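Local structure of inositol 2-dehydrogenase/D-chiro-inositol 3-dehydrogenase (Lactobacillus casei, 4MIY) at residues D90-T95 with K116-I121; L149-S154 with T222-L227; S162-E167 with E206-P211; S191-Y196 with Q324-I329. The protein oxidises myo-inositol and D-chiro-inositol to their keto derivatives with NAD as the hydride acceptor, as a dehydrogenase built on a Rossmann fold. All coordinates share one frame; numbering follows the deposited sequence.

Contact 1. Residues D90-T95 with K116-I121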
loop_
_atom_site.group_PDB
_atom_site.type_symbol
_atom_site.label_atom_id
_atom_site.label_comp_id
_atom_site.label_asym_id
_atom_site.label_seq_id
_atom_site.Cartn_x
_atom_site.Cartn_y
_atom_site.Cartn_z
ATOM N N ASP A 90 27.166 -15.769 40.632
ATOM C CA ASP A 90 26.356 -16.741 39.940
ATOM C C ASP A 90 25.143 -16.071 39.278
ATOM O O ASP A 90 24.277 -16.718 38.773
ATOM C CB ASP A 90 25.904 -17.860 40.904
ATOM C CG ASP A 90 26.837 -19.055 40.870
ATOM O OD1 ASP A 90 27.560 -19.197 39.893
ATOM O OD2 ASP A 90 26.852 -19.876 41.794
ATOM N N LYS A 91 25.102 -14.769 39.324
ATOM C CA LYS A 91 23.958 -14.045 38.841
ATOM C C LYS A 91 23.790 -14.068 37.323
ATOM O O LYS A 91 24.707 -14.191 36.583
ATOM C CB LYS A 91 23.988 -12.606 39.340
ATOM C CG LYS A 91 23.909 -12.472 40.840
ATOM C CD LYS A 91 24.194 -11.090 41.260
ATOM C CE LYS A 91 23.988 -10.811 42.739
ATOM N NZ LYS A 91 24.418 -11.871 43.583
ATOM N N PHE A 92 22.544 -13.990 36.912
ATOM C CA PHE A 92 22.235 -13.743 35.529
ATOM C C PHE A 92 22.528 -12.272 35.196
ATOM O O PHE A 92 22.419 -11.417 36.018
ATOM C CB PHE A 92 20.763 -14.086 35.280
ATOM C CG PHE A 92 20.469 -15.561 35.329
ATOM C CD1 PHE A 92 20.592 -16.332 34.218
ATOM C CD2 PHE A 92 20.057 -16.156 36.480
ATOM C CE1 PHE A 92 20.287 -17.667 34.256
ATOM C CE2 PHE A 92 19.769 -17.444 36.508
ATOM C CZ PHE A 92 19.892 -18.220 35.407
ATOM N N ILE A 93 22.899 -12.030 33.953
ATOM C CA ILE A 93 23.369 -10.731 33.525
ATOM C C ILE A 93 22.704 -10.317 32.191
ATOM O O ILE A 93 22.837 -10.992 31.191
ATOM C CB ILE A 93 24.873 -10.775 33.298
ATOM C CG1 ILE A 93 25.609 -11.179 34.573
ATOM C CG2 ILE A 93 25.373 -9.445 32.801
ATOM C CD1 ILE A 93 26.948 -11.747 34.280
ATOM N N PHE A 94 21.986 -9.206 32.260
ATOM C CA PHE A 94 21.485 -8.496 31.094
ATOM C C PHE A 94 22.300 -7.227 30.955
ATOM O O PHE A 94 22.217 -6.363 31.755
ATOM C CB PHE A 94 20.005 -8.149 31.252
ATOM C CG PHE A 94 19.385 -7.531 30.018
ATOM C CD1 PHE A 94 19.479 -6.188 29.795
ATOM C CD2 PHE A 94 18.736 -8.305 29.091
ATOM C CE1 PHE A 94 18.932 -5.628 28.691
ATOM C CE2 PHE A 94 18.200 -7.742 27.972
ATOM C CZ PHE A 94 18.295 -6.417 27.777
ATOM N N THR A 95 23.096 -7.175 29.915
ATOM C CA THR A 95 23.823 -5.967 29.615
ATOM C C THR A 95 23.258 -5.313 28.373
ATOM O O THR A 95 23.013 -5.963 27.400
ATOM C CB THR A 95 25.339 -6.196 29.487
ATOM O OG1 THR A 95 25.996 -4.959 29.304
ATOM C CG2 THR A 95 25.654 -7.082 28.390
ATOM N N LYS A 116 32.406 -20.928 32.854
ATOM C CA LYS A 116 31.300 -21.153 33.753
ATOM C C LYS A 116 30.552 -22.385 33.370
ATOM O O LYS A 116 30.732 -22.894 32.300
ATOM C CB LYS A 116 30.320 -19.976 33.718
ATOM C CG LYS A 116 30.805 -18.679 34.251
ATOM C CD LYS A 116 31.927 -18.823 35.213
ATOM C CE LYS A 116 31.592 -18.133 36.492
ATOM N NZ LYS A 116 32.694 -17.237 36.899
ATOM N N SER A 117 29.684 -22.871 34.257
ATOM C CA SER A 117 29.022 -24.130 33.984
ATOM C C SER A 117 27.834 -23.941 33.060
ATOM O O SER A 117 27.353 -24.864 32.451
ATOM C CB SER A 117 28.582 -24.839 35.263
ATOM O OG SER A 117 27.853 -23.989 36.090
ATOM N N LYS A 118 27.389 -22.699 32.992
ATOM C CA LYS A 118 26.298 -22.340 32.139
ATOM C C LYS A 118 26.294 -20.849 31.802
ATOM O O LYS A 118 26.811 -20.045 32.510
ATOM C CB LYS A 118 24.985 -22.752 32.768
ATOM C CG LYS A 118 24.589 -22.021 34.008
ATOM C CD LYS A 118 23.110 -22.209 34.316
ATOM C CE LYS A 118 22.666 -21.615 35.651
ATOM N NZ LYS A 118 22.635 -20.168 35.880
ATOM N N LYS A 119 25.655 -20.539 30.692
ATOM C CA LYS A 119 25.566 -19.200 30.172
ATOM C C LYS A 119 24.669 -18.330 31.040
ATOM O O LYS A 119 23.634 -18.768 31.481
ATOM C CB LYS A 119 25.026 -19.296 28.766
ATOM C CG LYS A 119 25.097 -18.063 27.942
ATOM C CD LYS A 119 24.494 -18.325 26.593
ATOM C CE LYS A 119 23.005 -18.325 26.633
ATOM N NZ LYS A 119 22.381 -18.309 25.335
ATOM N N VAL A 120 25.079 -17.097 31.283
ATOM C CA VAL A 120 24.300 -16.176 32.075
ATOM C C VAL A 120 24.088 -14.818 31.427
ATOM O O VAL A 120 23.324 -14.059 31.901
ATOM C CB VAL A 120 24.898 -15.953 33.479
ATOM C CG1 VAL A 120 24.686 -17.167 34.331
ATOM C CG2 VAL A 120 26.346 -15.667 33.393
ATOM N N ILE A 121 24.789 -14.549 30.346
ATOM C CA ILE A 121 24.713 -13.223 29.755
ATOM C C ILE A 121 23.759 -13.137 28.554
ATOM O O ILE A 121 23.830 -13.925 27.648
ATOM C CB ILE A 121 26.059 -12.750 29.274
ATOM C CG1 ILE A 121 27.016 -12.547 30.449
ATOM C CG2 ILE A 121 25.903 -11.442 28.503
ATOM C CD1 ILE A 121 28.451 -12.576 30.036
HETATM O O HOH W 1 24.691 -19.476 37.095
#
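Val120 packs against the start of strand 92-95 and touches it on three fronts. Its CB lies 3.6 Å from the carbonyl O of Lys91, CG1 reaches CD1 of Phe92 at 4.2 Å, and CG2 meets CD1 of Ile93 at 4.1 Å. With chi1 at -72°, CG1 is anti to the carbonyl carbon and CG2 lies between the backbone N and the carbonyl carbon, which divides the two methyls between the Phe92 and Ile93 side chains. The backbones join where Ile93 N donates to Val120 O over 2.9 Å, with 163° at the hydrogen. One residue on, Ile93 and Ile121 form a parallel beta bridge; their side chains lie side by side and point the same way, CD1 of Ile93 being 3.9 Å from CG1 of Ile121. Lys118 crosses Phe92 at about a right angle, and its NZ stands 3.4 Å from ring atom CZ in an oblique approach. A bend at chi4 (68°) places this NZ; a water lies between it and Asp90 O, but so close to NZ that the bridge is doubtful. Further out, Glu113 OE2 accepts from the backbone N of both Val120 and Ile121, holding the entry into strand 121-123. The bridge belongs to the parallel sheet of the NAD-binding Rossmann fold, where helix 103-113 makes the crossover from strand 92-95 to the outermost strand 121-123. Val83 of helix 79-86 packs on Thr95 and Ile121, Phe289 and Val293 of helix 279-294 pack on Phe92, and strand 69-72 lies along the other edge of strand 92-95.

Contact 2. Residues L149-S154 with T222-L227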
loop_
_atom_site.group_PDB
_atom_site.type_symbol
_atom_site.label_atom_id
_atom_site.label_comp_id
_atom_site.label_asym_id
_atom_site.label_seq_id
_atom_site.Cartn_x
_atom_site.Cartn_y
_atom_site.Cartn_z
ATOM N N LEU A 149 20.338 -13.473 -1.546
ATOM C CA LEU A 149 21.433 -13.095 -2.397
ATOM C C LEU A 149 21.951 -11.741 -2.011
ATOM O O LEU A 149 23.113 -11.521 -1.967
ATOM C CB LEU A 149 20.968 -13.076 -3.840
ATOM C CG LEU A 149 20.413 -14.383 -4.366
ATOM C CD1 LEU A 149 19.812 -14.185 -5.720
ATOM C CD2 LEU A 149 21.491 -15.444 -4.369
ATOM N N VAL A 150 21.022 -10.835 -1.764
ATOM C CA VAL A 150 21.292 -9.466 -1.402
ATOM C C VAL A 150 20.302 -9.039 -0.321
ATOM O O VAL A 150 19.211 -9.480 -0.319
ATOM C CB VAL A 150 21.184 -8.522 -2.621
ATOM C CG1 VAL A 150 21.403 -7.057 -2.210
ATOM C CG2 VAL A 150 22.163 -8.927 -3.699
ATOM N N VAL A 151 20.753 -8.211 0.605
ATOM C CA VAL A 151 19.901 -7.576 1.583
ATOM C C VAL A 151 20.081 -6.063 1.475
ATOM O O VAL A 151 21.178 -5.577 1.445
ATOM C CB VAL A 151 20.223 -8.013 3.021
ATOM C CG1 VAL A 151 19.378 -7.275 4.034
ATOM C CG2 VAL A 151 20.052 -9.478 3.202
ATOM N N ARG A 152 18.980 -5.346 1.369
ATOM C CA ARG A 152 19.029 -3.908 1.368
ATOM C C ARG A 152 18.290 -3.353 2.566
ATOM O O ARG A 152 17.181 -3.689 2.801
ATOM C CB ARG A 152 18.451 -3.351 0.101
ATOM C CG ARG A 152 19.310 -3.608 -1.097
ATOM C CD ARG A 152 18.758 -3.050 -2.347
ATOM N NE ARG A 152 19.796 -2.410 -3.086
ATOM C CZ ARG A 152 19.629 -1.705 -4.192
ATOM N NH1 ARG A 152 18.447 -1.550 -4.728
ATOM N NH2 ARG A 152 20.671 -1.183 -4.765
ATOM N N ALA A 153 18.939 -2.479 3.311
ATOM C CA ALA A 153 18.377 -1.975 4.523
ATOM C C ALA A 153 18.635 -0.489 4.687
ATOM O O ALA A 153 19.539 0.038 4.111
ATOM C CB ALA A 153 18.907 -2.735 5.694
ATOM N N SER A 154 17.796 0.134 5.488
ATOM C CA SER A 154 17.938 1.548 5.844
ATOM C C SER A 154 17.732 1.737 7.318
ATOM O O SER A 154 16.889 1.140 7.904
ATOM C CB SER A 154 16.952 2.434 5.087
ATOM O OG SER A 154 17.133 2.320 3.715
ATOM N N THR A 222 26.273 -13.526 0.377
ATOM C CA THR A 222 25.248 -12.530 0.450
ATOM C C THR A 222 25.877 -11.184 0.685
ATOM O O THR A 222 26.759 -11.047 1.459
ATOM C CB THR A 222 24.284 -12.850 1.604
ATOM O OG1 THR A 222 23.751 -14.145 1.391
ATOM C CG2 THR A 222 23.144 -11.845 1.657
ATOM N N VAL A 223 25.401 -10.193 -0.045
ATOM C CA VAL A 223 25.834 -8.842 0.143
ATOM C C VAL A 223 24.734 -8.014 0.790
ATOM O O VAL A 223 23.607 -8.030 0.361
ATOM C CB VAL A 223 26.268 -8.207 -1.182
ATOM C CG1 VAL A 223 26.654 -6.804 -0.966
ATOM C CG2 VAL A 223 27.406 -8.959 -1.756
ATOM N N ILE A 224 25.125 -7.291 1.820
ATOM C CA ILE A 224 24.257 -6.438 2.571
ATOM C C ILE A 224 24.617 -4.972 2.347
ATOM O O ILE A 224 25.718 -4.579 2.564
ATOM C CB ILE A 224 24.328 -6.768 4.060
ATOM C CG1 ILE A 224 23.999 -8.237 4.291
ATOM C CG2 ILE A 224 23.410 -5.900 4.836
ATOM C CD1 ILE A 224 24.756 -8.825 5.377
ATOM N N GLN A 225 23.645 -4.215 1.871
ATOM C CA GLN A 225 23.783 -2.794 1.679
ATOM C C GLN A 225 22.917 -2.018 2.649
ATOM O O GLN A 225 21.729 -2.027 2.524
ATOM C CB GLN A 225 23.413 -2.406 0.253
ATOM C CG GLN A 225 24.275 -3.014 -0.809
ATOM C CD GLN A 225 23.899 -2.603 -2.185
ATOM O OE1 GLN A 225 22.772 -2.488 -2.496
ATOM N NE2 GLN A 225 24.861 -2.367 -2.995
ATOM N N VAL A 226 23.536 -1.339 3.595
ATOM C CA VAL A 226 22.817 -0.550 4.569
ATOM C C VAL A 226 23.037 0.945 4.343
ATOM O O VAL A 226 24.131 1.374 4.210
ATOM C CB VAL A 226 23.230 -0.873 6.014
ATOM C CG1 VAL A 226 22.307 -0.214 6.987
ATOM C CG2 VAL A 226 23.210 -2.311 6.268
ATOM N N LEU A 227 21.944 1.683 4.269
ATOM C CA LEU A 227 21.950 3.130 4.303
ATOM C C LEU A 227 21.754 3.611 5.715
ATOM O O LEU A 227 20.771 3.309 6.332
ATOM C CB LEU A 227 20.826 3.690 3.440
ATOM C CG LEU A 227 20.564 5.197 3.531
ATOM C CD1 LEU A 227 21.770 5.999 3.048
ATOM C CD2 LEU A 227 19.355 5.521 2.737
#
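Two parallel neighbours of the mixed sheet in the C-terminal alpha/beta domain, strands 148-156 and 223-229, meet here in continuous register from the Val150-Val223 pair to the Ser154-Leu227 pair. The axes of segments 149-154 and 223-227 approach to 4.5 Å at 13°. The backbone ladder alternates direction: Val151 N donates to Val223 O, Gln225 N to Val151 O, Ala153 N to Gln225 O and Leu227 N to Ala153 O, each at 2.9 Å. At the start the bond from Val223 N to Leu149 O is longer, 3.3 Å, close to the classic beta bulge in which Leu149 and Val150 both face Ile243 of strand 237-244. On one face, Val151 CB packs 4.0 Å from Ile224 CG1, and Ala153 and Val226 follow on the same side, where helix 168-185 covers the sheet through Met181 and Leu174. This helix-backed open sheet is the C-terminal domain architecture of the Gfo/Idh/MocA family, and its other face meets a second subunit. There Arg152 and Gln225 run side by side, their guanidinium and amide planes only 18° apart. NE of Arg152 donates to OE1 of Gln225 at 3.0 Å, the acceptor lying in the guanidinium plane and the donor nearly along the C=O axis. NH2 adds a weak bond to that oxygen at 3.4 Å. Extension beyond CG (chi2 -179°) sets CD of Gln225 beside the arginine, and the amide's turn about chi3 presents OE1. Held in this way, Arg152 extends NH1 to the carbonyl O of Ala153 in the second subunit, a bond returned by the Arg152 of that subunit.

Contact 3. Residues S162-E167 with E206-P211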
loop_
_atom_site.group_PDB
_atom_site.type_symbol
_atom_site.label_atom_id
_atom_site.label_comp_id
_atom_site.label_asym_id
_atom_site.label_seq_id
_atom_site.Cartn_x
_atom_site.Cartn_y
_atom_site.Cartn_z
ATOM N N SER A 162 24.067 17.082 19.774
ATOM C CA SER A 162 25.378 17.702 19.672
ATOM C C SER A 162 26.539 16.773 19.889
ATOM O O SER A 162 27.566 16.934 19.305
ATOM C CB SER A 162 25.475 18.835 20.700
ATOM O OG SER A 162 24.379 19.683 20.537
ATOM N N ASN A 163 26.336 15.789 20.727
ATOM C CA ASN A 163 27.368 14.893 21.102
ATOM C C ASN A 163 27.569 13.683 20.173
ATOM O O ASN A 163 28.369 12.843 20.448
ATOM C CB ASN A 163 27.103 14.450 22.525
ATOM C CG ASN A 163 26.142 13.334 22.596
ATOM O OD1 ASN A 163 25.215 13.264 21.852
ATOM N ND2 ASN A 163 26.396 12.418 23.492
ATOM N N TYR A 164 26.833 13.626 19.076
ATOM C CA TYR A 164 26.873 12.463 18.202
ATOM C C TYR A 164 28.023 12.522 17.237
ATOM O O TYR A 164 28.117 13.416 16.474
ATOM C CB TYR A 164 25.556 12.338 17.450
ATOM C CG TYR A 164 25.312 11.066 16.686
ATOM C CD1 TYR A 164 25.854 10.872 15.437
ATOM C CD2 TYR A 164 24.481 10.079 17.181
ATOM C CE1 TYR A 164 25.615 9.724 14.741
ATOM C CE2 TYR A 164 24.236 8.927 16.468
ATOM C CZ TYR A 164 24.785 8.765 15.260
ATOM O OH TYR A 164 24.548 7.643 14.533
ATOM N N SER A 165 28.860 11.511 17.262
ATOM C CA SER A 165 30.100 11.539 16.517
ATOM C C SER A 165 30.067 10.617 15.318
ATOM O O SER A 165 29.203 9.798 15.205
ATOM C CB SER A 165 31.228 11.081 17.435
ATOM O OG SER A 165 31.095 9.720 17.758
ATOM N N ASN A 166 31.042 10.758 14.440
ATOM C CA ASN A 166 31.163 9.890 13.298
ATOM C C ASN A 166 31.203 8.428 13.697
ATOM O O ASN A 166 30.670 7.608 13.031
ATOM C CB ASN A 166 32.385 10.231 12.448
ATOM C CG ASN A 166 32.276 9.710 11.058
ATOM O OD1 ASN A 166 31.291 9.944 10.409
ATOM N ND2 ASN A 166 33.268 8.996 10.603
ATOM N N GLU A 167 31.869 8.138 14.800
ATOM C CA GLU A 167 32.023 6.789 15.253
ATOM C C GLU A 167 30.708 6.212 15.763
ATOM O O GLU A 167 30.478 5.045 15.657
ATOM C CB GLU A 167 33.108 6.755 16.297
ATOM C CG GLU A 167 34.502 7.129 15.743
ATOM C CD GLU A 167 34.811 8.664 15.516
ATOM O OE1 GLU A 167 34.119 9.575 15.974
ATOM O OE2 GLU A 167 35.798 8.941 14.830
ATOM N N GLU A 206 30.696 18.299 14.273
ATOM C CA GLU A 206 32.045 18.149 13.799
ATOM C C GLU A 206 32.415 16.704 13.587
ATOM O O GLU A 206 32.272 15.900 14.442
ATOM C CB GLU A 206 33.057 18.825 14.744
ATOM C CG GLU A 206 34.471 18.945 14.201
ATOM C CD GLU A 206 35.470 19.600 15.174
ATOM O OE1 GLU A 206 36.456 20.163 14.691
ATOM O OE2 GLU A 206 35.263 19.468 16.388
ATOM N N GLY A 207 32.903 16.436 12.389
ATOM C CA GLY A 207 33.462 15.153 12.048
ATOM C C GLY A 207 32.467 14.104 11.578
ATOM O O GLY A 207 32.847 13.097 11.113
ATOM N N LEU A 208 31.197 14.388 11.735
ATOM C CA LEU A 208 30.159 13.450 11.344
ATOM C C LEU A 208 29.898 13.457 9.878
ATOM O O LEU A 208 29.576 14.469 9.312
ATOM C CB LEU A 208 28.880 13.789 12.070
ATOM C CG LEU A 208 27.661 12.966 11.683
ATOM C CD1 LEU A 208 27.941 11.527 12.006
ATOM C CD2 LEU A 208 26.424 13.486 12.402
ATOM N N HIS A 209 30.076 12.302 9.274
ATOM C CA HIS A 209 29.668 12.083 7.910
ATOM C C HIS A 209 28.269 11.510 7.916
ATOM O O HIS A 209 27.997 10.590 8.630
ATOM C CB HIS A 209 30.570 11.084 7.233
ATOM C CG HIS A 209 31.973 11.552 7.077
ATOM N ND1 HIS A 209 32.423 12.184 5.944
ATOM C CD2 HIS A 209 33.029 11.476 7.913
ATOM C CE1 HIS A 209 33.704 12.465 6.084
ATOM N NE2 HIS A 209 34.097 12.048 7.271
ATOM N N ASP A 210 27.409 12.106 7.116
ATOM C CA ASP A 210 26.054 11.651 6.947
ATOM C C ASP A 210 25.560 12.041 5.572
ATOM O O ASP A 210 25.618 13.162 5.202
ATOM C CB ASP A 210 25.167 12.265 8.003
ATOM C CG ASP A 210 23.808 11.586 8.114
ATOM O OD1 ASP A 210 23.767 10.372 8.237
ATOM O OD2 ASP A 210 22.835 12.294 8.096
ATOM N N PRO A 211 25.041 11.078 4.831
ATOM C CA PRO A 211 24.818 9.688 5.184
ATOM C C PRO A 211 26.037 8.817 5.090
ATOM O O PRO A 211 27.047 9.286 4.690
ATOM C CB PRO A 211 23.746 9.256 4.177
ATOM C CG PRO A 211 23.888 10.088 3.109
ATOM C CD PRO A 211 24.320 11.428 3.628
HETATM O O HOH W 2 32.842 13.031 14.734
#
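Tyr164 brings one edge of its ring to the branched end of Leu208, joining two loops at one end of the C-terminal alpha/beta domain: the loop 162-167 leads into helix 168-185, and the loop 206-211 leads into strand 212-218. CE1 of Tyr164 lies 4.0 Å from CD1 of Leu208, near the ring plane, while CD1 of the ring meets CD2 of Leu208 at the same separation. Beyond the contact, Tyr164 OH is hydrogen-bonded to Thr173 OG1 on helix 168-185. Next, the carbonyl O of Ser165 lies 3.8 Å from Leu208 CD1, and its OG caps Met168 N at the turn into the helix. Asn166 makes the polar link. Its backbone N is bridged through a water to Glu206 O, its CB packs 3.2 Å from Gly207 O, and CG is anti to the backbone N (chi1 -160°), the rotation about chi2 then turning OD1 to His209. ND2 is directed to Tyr196 OH, whose ring stacks on that of His209. An alanine in place of Asn166 would probably leave His209 N without its acceptor and Tyr196 OH without this amide partner, though CB would still meet Gly207 O. The bond at stake runs from His209 N to Asn166 OD1 over 2.9 Å, 169° at the hydrogen; the donor stands above the amide carbonyl plane, 40° out of it, and the same OD1 lies 3.4 Å from His209 CD2 at the imidazole edge.

Contact 4. Residues S191-Y196 with Q324-I329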
loop_
_atom_site.group_PDB
_atom_site.type_symbol
_atom_site.label_atom_id
_atom_site.label_comp_id
_atom_site.label_asym_id
_atom_site.label_seq_id
_atom_site.Cartn_x
_atom_site.Cartn_y
_atom_site.Cartn_z
ATOM N N SER A 191 33.522 -9.385 5.565
ATOM C CA SER A 191 34.034 -8.035 5.314
ATOM C C SER A 191 32.999 -6.937 5.556
ATOM O O SER A 191 31.839 -7.200 5.550
ATOM C CB SER A 191 34.601 -7.867 3.909
ATOM O OG SER A 191 33.613 -7.695 2.926
ATOM N N ILE A 192 33.492 -5.731 5.803
ATOM C CA ILE A 192 32.696 -4.533 5.901
ATOM C C ILE A 192 33.398 -3.343 5.251
ATOM O O ILE A 192 34.578 -3.213 5.356
ATOM C CB ILE A 192 32.265 -4.213 7.346
ATOM C CG1 ILE A 192 31.183 -3.142 7.392
ATOM C CG2 ILE A 192 33.439 -3.848 8.192
ATOM C CD1 ILE A 192 30.483 -3.113 8.690
ATOM N N GLN A 193 32.634 -2.520 4.537
ATOM C CA GLN A 193 33.130 -1.309 3.892
ATOM C C GLN A 193 32.150 -0.178 4.103
ATOM O O GLN A 193 30.987 -0.332 3.858
ATOM C CB GLN A 193 33.369 -1.531 2.405
ATOM C CG GLN A 193 33.933 -0.323 1.696
ATOM C CD GLN A 193 34.167 -0.503 0.219
ATOM O OE1 GLN A 193 33.512 -1.258 -0.445
ATOM N NE2 GLN A 193 35.136 0.201 -0.292
ATOM N N ILE A 194 32.643 0.931 4.628
ATOM C CA ILE A 194 31.893 2.143 4.817
ATOM C C ILE A 194 32.301 3.166 3.773
ATOM O O ILE A 194 33.439 3.468 3.654
ATOM C CB ILE A 194 32.206 2.751 6.149
ATOM C CG1 ILE A 194 31.973 1.721 7.242
ATOM C CG2 ILE A 194 31.357 3.929 6.376
ATOM C CD1 ILE A 194 30.539 1.375 7.466
ATOM N N THR A 195 31.351 3.661 3.008
ATOM C CA THR A 195 31.604 4.713 2.061
ATOM C C THR A 195 30.731 5.938 2.348
ATOM O O THR A 195 29.683 5.834 2.934
ATOM C CB THR A 195 31.348 4.271 0.632
ATOM O OG1 THR A 195 30.081 3.687 0.546
ATOM C CG2 THR A 195 32.332 3.306 0.187
ATOM N N TYR A 196 31.211 7.087 1.915
ATOM C CA TYR A 196 30.600 8.350 2.170
ATOM C C TYR A 196 30.105 8.998 0.896
ATOM O O TYR A 196 30.873 9.418 0.086
ATOM C CB TYR A 196 31.598 9.287 2.812
ATOM C CG TYR A 196 32.221 8.830 4.105
ATOM C CD1 TYR A 196 31.503 8.199 5.065
ATOM C CD2 TYR A 196 33.523 9.119 4.387
ATOM C CE1 TYR A 196 32.058 7.832 6.229
ATOM C CE2 TYR A 196 34.087 8.745 5.560
ATOM C CZ TYR A 196 33.352 8.101 6.482
ATOM O OH TYR A 196 33.876 7.723 7.664
ATOM N N GLN A 324 37.601 4.647 3.871
ATOM C CA GLN A 324 36.608 4.054 3.006
ATOM C C GLN A 324 37.037 2.772 2.299
ATOM O O GLN A 324 36.500 2.424 1.297
ATOM C CB GLN A 324 36.056 5.068 2.011
ATOM C CG GLN A 324 35.418 6.261 2.653
ATOM C CD GLN A 324 34.865 7.221 1.670
ATOM O OE1 GLN A 324 33.886 6.962 1.019
ATOM N NE2 GLN A 324 35.510 8.350 1.552
ATOM N N GLU A 325 38.010 2.063 2.868
ATOM C CA GLU A 325 38.433 0.790 2.326
ATOM C C GLU A 325 37.767 -0.392 2.988
ATOM O O GLU A 325 37.357 -0.308 4.094
ATOM C CB GLU A 325 39.940 0.613 2.454
ATOM C CG GLU A 325 40.751 1.718 1.912
ATOM C CD GLU A 325 40.776 1.827 0.468
ATOM O OE1 GLU A 325 40.539 0.852 -0.230
ATOM O OE2 GLU A 325 41.051 2.917 -0.011
ATOM N N THR A 326 37.694 -1.483 2.263
ATOM C CA THR A 326 37.105 -2.699 2.759
ATOM C C THR A 326 38.000 -3.319 3.806
ATOM O O THR A 326 39.170 -3.443 3.591
ATOM C CB THR A 326 36.903 -3.681 1.640
ATOM O OG1 THR A 326 36.038 -3.133 0.664
ATOM C CG2 THR A 326 36.349 -4.945 2.125
ATOM N N VAL A 327 37.420 -3.659 4.939
ATOM C CA VAL A 327 38.110 -4.361 5.996
ATOM C C VAL A 327 37.598 -5.800 6.173
ATOM O O VAL A 327 36.435 -6.015 6.318
ATOM C CB VAL A 327 37.987 -3.599 7.293
ATOM C CG1 VAL A 327 38.677 -4.333 8.404
ATOM C CG2 VAL A 327 38.530 -2.237 7.159
ATOM N N LEU A 328 38.499 -6.768 6.185
ATOM C CA LEU A 328 38.109 -8.143 6.332
ATOM C C LEU A 328 37.726 -8.491 7.739
ATOM O O LEU A 328 38.201 -7.916 8.664
ATOM C CB LEU A 328 39.186 -9.076 5.848
ATOM C CG LEU A 328 39.575 -8.960 4.392
ATOM C CD1 LEU A 328 40.525 -10.042 4.064
ATOM C CD2 LEU A 328 38.445 -9.033 3.464
ATOM N N ILE A 329 36.822 -9.445 7.844
ATOM C CA ILE A 329 36.330 -9.969 9.104
ATOM C C ILE A 329 36.412 -11.493 9.101
ATOM O O ILE A 329 35.998 -12.141 8.190
ATOM C CB ILE A 329 34.847 -9.593 9.319
ATOM C CG1 ILE A 329 34.687 -8.110 9.520
ATOM C CG2 ILE A 329 34.295 -10.304 10.514
ATOM C CD1 ILE A 329 33.273 -7.674 9.356
#
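Gln324 lays its amide obliquely against the Tyr196 ring, NE2 3.5 Å from CD2 and the two planes 38° apart. A chi2 of -179° puts CD at the far end of a straight chain, and the amide is rotated so that OE1 faces the backbone: Tyr196 N donates to it over 2.8 Å, from above the amide carbonyl plane, and Thr195 CA lies 3.4 Å from the same oxygen. An alanine at Gln324 would probably leave Tyr196 N without its acceptor and open a gap beside the tyrosine ring. The backbone O of Gln324 is used as well, accepting from Gln193 NE2 at 3.1 Å with the acceptor close to the amide plane of Gln193. That chain crosses Thr326 obliquely on the way, its CD 3.3 Å from Thr326 OG1. Ile194 O is buried here with no polar partner in the model; the nearby CA of Gln324 makes a CA-H...O contact with it at 3.3 Å. Farther along, Ile192 and Val327 form an antiparallel hydrogen-bonded pair, Ile192 N to Val327 O at 3.0 Å and Val327 N to Ile192 O at 2.9 Å. Ile192 CG2 also meets CD1 of Ile329. Ala316 of helix 304-323 packs on both Ile192 and Val327. Gln324, with positive phi, is the first residue to leave that helix, and the chain turns back to add strand 327-328 antiparallel to strand 189-195, as the outermost strand of a mixed sheet backed by helices.

In the fold
Contact 1 comes first along the chain and lies in the parallel sheet of the NAD-binding Rossmann domain; its centre is 33 to 35 Å from the other three, which share the C-terminal alpha/beta domain. Contacts 2 and 4 join strands of one mixed sheet, their centres 14 Å apart, with strand 212-218 between strands 223-229 and 189-195. Both segments of contact 3 fall within the span between 149-154 and 222-227, whereas those of contact 4 alternate with the segments of contacts 2 and 3. Contact 3 touches contact 2 through Pro211 and Leu227, and contact 4 through Tyr196. The C-terminal domain is thus knitted from distant sequence, with an interface to a second subunit on one face of its sheet, while helix 279-294 packs against contact 1.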